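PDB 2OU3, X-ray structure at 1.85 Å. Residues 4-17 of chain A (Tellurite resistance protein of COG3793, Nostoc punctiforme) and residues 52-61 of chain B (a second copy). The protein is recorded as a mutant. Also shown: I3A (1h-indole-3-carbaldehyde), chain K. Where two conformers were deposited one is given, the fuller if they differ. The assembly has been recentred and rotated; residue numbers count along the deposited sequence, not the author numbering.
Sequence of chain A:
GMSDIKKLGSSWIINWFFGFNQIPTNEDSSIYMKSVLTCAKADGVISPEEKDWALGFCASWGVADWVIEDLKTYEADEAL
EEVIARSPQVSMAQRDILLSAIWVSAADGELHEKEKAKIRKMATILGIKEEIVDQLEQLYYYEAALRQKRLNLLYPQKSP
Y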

# COMPACT_ATOMS: atom_id res chain seq x y z
N ASP A 4 19.65 5.78 -0.11
CA ASP A 4 18.72 6.88 -0.04
C ASP A 4 17.44 6.54 -0.83
O ASP A 4 16.34 6.85 -0.39
CB ASP A 4 19.41 8.15 -0.53
CG ASP A 4 20.68 8.47 0.27
OD1 ASP A 4 20.97 7.75 1.27
OD2 ASP A 4 21.39 9.43 -0.10
N ILE A 5 17.59 5.85 -1.96
CA ILE A 5 16.42 5.49 -2.76
C ILE A 5 15.60 4.40 -2.06
O ILE A 5 14.38 4.50 -2.01
CB ILE A 5 16.79 5.09 -4.21
CG1 ILE A 5 17.23 6.35 -4.99
CG2 ILE A 5 15.60 4.46 -4.91
CD1 ILE A 5 17.99 6.04 -6.23
N LYS A 6 16.26 3.42 -1.45
CA LYS A 6 15.57 2.45 -0.61
C LYS A 6 14.80 3.15 0.51
O LYS A 6 13.63 2.85 0.74
CB LYS A 6 16.56 1.46 0.01
CG LYS A 6 15.90 0.32 0.78
N LYS A 7 15.45 4.08 1.20
CA LYS A 7 14.79 4.82 2.25
C LYS A 7 13.59 5.60 1.74
O LYS A 7 12.63 5.75 2.44
CB LYS A 7 15.75 5.77 2.99
CG LYS A 7 16.68 5.05 3.93
CD LYS A 7 17.79 5.98 4.42
CE LYS A 7 18.53 5.39 5.63
NZ LYS A 7 19.86 6.02 5.86
N LEU A 8 13.67 6.12 0.52
CA LEU A 8 12.53 6.80 -0.06
C LEU A 8 11.30 5.90 -0.15
O LEU A 8 10.20 6.30 0.30
CB LEU A 8 12.86 7.32 -1.47
CG LEU A 8 11.82 8.27 -2.06
CD1 LEU A 8 11.67 9.55 -1.24
CD2 LEU A 8 12.26 8.60 -3.46
N GLY A 9 11.49 4.69 -0.70
CA GLY A 9 10.39 3.75 -0.86
C GLY A 9 9.89 3.22 0.47
O GLY A 9 8.68 3.09 0.71
N SER A 10 10.82 2.86 1.34
CA SER A 10 10.45 2.31 2.63
C SER A 10 9.72 3.33 3.51
O SER A 10 8.75 2.98 4.17
CB SER A 10 11.67 1.72 3.33
OG SER A 10 12.10 0.58 2.62
N SER A 11 10.19 4.56 3.54
CA SER A 11 9.53 5.61 4.31
C SER A 11 8.10 5.83 3.79
O SER A 11 7.17 6.01 4.58
CB SER A 11 10.29 6.94 4.17
OG SER A 11 11.58 6.85 4.71
N TRP A 12 7.96 5.84 2.46
CA TRP A 12 6.67 6.13 1.85
C TRP A 12 5.69 5.05 2.21
O TRP A 12 4.59 5.33 2.68
CB TRP A 12 6.78 6.26 0.32
CG TRP A 12 5.49 6.71 -0.34
CD1 TRP A 12 5.18 7.96 -0.70
CD2 TRP A 12 4.37 5.91 -0.68
NE1 TRP A 12 3.93 8.01 -1.24
CE2 TRP A 12 3.40 6.77 -1.23
CE3 TRP A 12 4.08 4.56 -0.58
CZ2 TRP A 12 2.17 6.32 -1.70
CZ3 TRP A 12 2.88 4.11 -1.04
CH2 TRP A 12 1.92 4.99 -1.56
N ILE A 13 6.08 3.79 2.02
CA ILE A 13 5.17 2.68 2.25
C ILE A 13 4.85 2.48 3.74
O ILE A 13 3.72 2.13 4.12
CB ILE A 13 5.73 1.38 1.59
CG1 ILE A 13 4.60 0.40 1.28
CG2 ILE A 13 6.83 0.73 2.43
CD1 ILE A 13 3.35 1.04 0.65
N ILE A 14 5.85 2.69 4.60
CA ILE A 14 5.62 2.62 6.04
C ILE A 14 4.65 3.71 6.45
O ILE A 14 3.67 3.46 7.18
CB ILE A 14 6.93 2.74 6.82
CG1 ILE A 14 7.68 1.44 6.76
CG2 ILE A 14 6.64 3.12 8.27
CD1 ILE A 14 6.99 0.26 7.56
N ASN A 15 4.86 4.92 5.93
CA ASN A 15 3.90 6.00 6.20
C ASN A 15 2.49 5.70 5.64
O ASN A 15 1.46 5.98 6.28
CB ASN A 15 4.41 7.34 5.71
CG ASN A 15 3.46 8.47 6.00
OD1 ASN A 15 2.62 8.83 5.16
ND2 ASN A 15 3.52 8.99 7.22
N TRP A 16 2.45 5.12 4.44
CA TRP A 16 1.21 4.82 3.80
C TRP A 16 0.34 3.88 4.67
O TRP A 16 -0.84 4.15 4.91
CB TRP A 16 1.42 4.22 2.41
CG TRP A 16 0.14 3.82 1.76
CD1 TRP A 16 -0.40 2.54 1.69
CD2 TRP A 16 -0.84 4.68 1.16
NE1 TRP A 16 -1.61 2.58 1.06
CE2 TRP A 16 -1.91 3.87 0.73
CE3 TRP A 16 -0.91 6.06 0.94
CZ2 TRP A 16 -3.03 4.40 0.10
CZ3 TRP A 16 -2.01 6.57 0.31
CH2 TRP A 16 -3.05 5.75 -0.13
N PHE A 17 0.92 2.77 5.12
CA PHE A 17 0.12 1.77 5.82
C PHE A 17 -0.05 2.08 7.31
O PHE A 17 -1.05 1.68 7.91
CB PHE A 17 0.76 0.40 5.67
CG PHE A 17 0.50 -0.23 4.34
CD1 PHE A 17 -0.78 -0.57 3.96
CD2 PHE A 17 1.54 -0.50 3.47
CE1 PHE A 17 -1.03 -1.18 2.73
CE2 PHE A 17 1.30 -1.11 2.22
CZ PHE A 17 0.02 -1.44 1.87
N ASP B 52 7.84 14.50 -4.79
CA ASP B 52 8.39 13.61 -3.77
C ASP B 52 7.40 12.47 -3.45
O ASP B 52 7.82 11.33 -3.24
CB ASP B 52 8.71 14.38 -2.49
CG ASP B 52 10.01 15.17 -2.58
OD1 ASP B 52 10.73 15.11 -3.62
OD2 ASP B 52 10.31 15.88 -1.59
N TRP B 53 6.11 12.78 -3.37
CA TRP B 53 5.12 11.73 -3.10
C TRP B 53 5.12 10.72 -4.25
O TRP B 53 5.10 9.51 -4.03
CB TRP B 53 3.74 12.37 -2.91
CG TRP B 53 2.69 11.43 -2.42
CD1 TRP B 53 2.29 11.26 -1.12
CD2 TRP B 53 1.87 10.54 -3.20
NE1 TRP B 53 1.32 10.32 -1.05
CE2 TRP B 53 1.03 9.86 -2.30
CE3 TRP B 53 1.79 10.24 -4.57
CZ2 TRP B 53 0.09 8.92 -2.71
CZ3 TRP B 53 0.87 9.29 -4.98
CH2 TRP B 53 0.03 8.63 -4.04
N ALA B 54 5.15 11.24 -5.48
CA ALA B 54 5.16 10.39 -6.70
C ALA B 54 6.37 9.44 -6.69
O ALA B 54 6.26 8.25 -6.98
CB ALA B 54 5.21 11.28 -7.94
N LEU B 55 7.55 9.99 -6.40
CA LEU B 55 8.80 9.22 -6.40
C LEU B 55 8.82 8.16 -5.31
O LEU B 55 9.32 7.02 -5.50
CB LEU B 55 9.98 10.15 -6.15
CG LEU B 55 10.38 11.21 -7.20
CD1 LEU B 55 11.41 12.15 -6.66
CD2 LEU B 55 10.89 10.58 -8.42
N GLY B 56 8.27 8.51 -4.17
CA GLY B 56 8.17 7.58 -3.04
C GLY B 56 7.19 6.47 -3.33
O GLY B 56 7.46 5.34 -2.99
N PHE B 57 6.06 6.81 -3.96
CA PHE B 57 5.07 5.81 -4.44
C PHE B 57 5.73 4.81 -5.39
O PHE B 57 5.61 3.58 -5.25
CB PHE B 57 3.89 6.56 -5.11
CG PHE B 57 2.76 5.68 -5.61
CD1 PHE B 57 2.32 4.59 -4.88
CD2 PHE B 57 2.10 6.01 -6.79
CE1 PHE B 57 1.23 3.82 -5.33
CE2 PHE B 57 1.03 5.24 -7.25
CZ PHE B 57 0.61 4.15 -6.52
N CYS B 58 6.44 5.33 -6.38
CA CYS B 58 7.14 4.51 -7.36
C CYS B 58 8.23 3.64 -6.70
O CYS B 58 8.29 2.44 -6.92
CB CYS B 58 7.70 5.41 -8.47
SG CYS B 58 8.63 4.51 -9.76
N ALA B 59 9.04 4.27 -5.85
CA ALA B 59 10.11 3.56 -5.16
C ALA B 59 9.53 2.42 -4.29
O ALA B 59 10.13 1.38 -4.19
CB ALA B 59 10.88 4.53 -4.33
N SER B 60 8.34 2.61 -3.72
CA SER B 60 7.73 1.57 -2.89
C SER B 60 7.45 0.29 -3.67
O SER B 60 7.31 -0.75 -3.05
CB SER B 60 6.41 2.02 -2.23
OG SER B 60 5.32 1.92 -3.11
N TRP B 61 7.36 0.35 -5.01
CA TRP B 61 7.13 -0.89 -5.77
C TRP B 61 8.36 -1.77 -5.92
O TRP B 61 8.24 -2.91 -6.41
CB TRP B 61 6.56 -0.60 -7.15
CG TRP B 61 5.52 0.46 -7.22
CD1 TRP B 61 4.56 0.75 -6.29
CD2 TRP B 61 5.29 1.30 -8.32
NE1 TRP B 61 3.76 1.76 -6.75
CE2 TRP B 61 4.20 2.13 -8.00
CE3 TRP B 61 5.95 1.49 -9.56
CZ2 TRP B 61 3.75 3.13 -8.84
CZ3 TRP B 61 5.47 2.46 -10.41
CH2 TRP B 61 4.39 3.27 -10.04
O I3A K . 4.74 -0.02 -12.95
C3' I3A K . 3.73 0.27 -12.30
C3 I3A K . 2.43 0.34 -12.99
C2 I3A K . 1.25 0.62 -12.37
N I3A K . 0.26 0.57 -13.30
C8 I3A K . 0.70 0.24 -14.53
C9 I3A K . 2.15 0.08 -14.43
C4 I3A K . 2.91 -0.27 -15.54
C5 I3A K . 2.27 -0.41 -16.77
C6 I3A K . 0.89 -0.23 -16.90
C7 I3A K . 0.10 0.11 -15.80

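Two helices from two copies of the protein cross almost at right angles: residues 4-17 of chain A and the helix beginning before Asp52(B) run with their N-to-C directions 95° apart, and their axes approach to 7.2 Å. Such closeness requires small residues at the crossing, and glycine supplies them on each helix. Gly9(A) CA lies 4.0 Å from Ser60(B) CA and 3.7 Å from Ser60(B) N, so backbone meets backbone; the small Ala59(B) CB also fits, 3.6 Å from Gly9(A) CA. A CB on Gly9(A) would fall 2.8 Å from Ala59(B) O, a clash.

The second glycine makes room for an aromatic ring. Trp12(A), chi1 t, points toward the other helix and enters a hole formed by Trp53(B), Gly56(B), Phe57(B) and Ser60(B). One face of its indole lies against bare backbone, with Trp12(A) CG 3.4 Å from Gly56(B) C; a CB on Gly56(B) would stand 2.8 Å from Trp12(A) CD1. Next along the chain, Phe57(B) CA sits 3.8 Å from the centroid of the six-membered ring of Trp12(A), nearly on its normal, a CH-pi contact in which a slightly polarised backbone C-H meets the pi cloud.

The ring's edge is used as well. It turns toward the face of Trp53(B), the planes at 74° and the five-membered ring centroids 4.6 Å apart. Trp12(A) NE1 comes within 3.4 Å of Trp53(B) O, but the angle is poor and no hydrogen bond forms. The contact between the stretches rests on close fit, apolar packing and aromatic contacts, with no hydrogen bond across it.

Beside the glycines, Leu8(A) adds an aliphatic flank, its CD2 3.9 Å from Leu55(B) CB. Ser60(B) OG donates to Phe57(B) O at 2.7 Å, within its own stretch, so this buried hydroxyl has a partner, and Ser60(B) CB packs 3.9 Å from Ile13(A) CB.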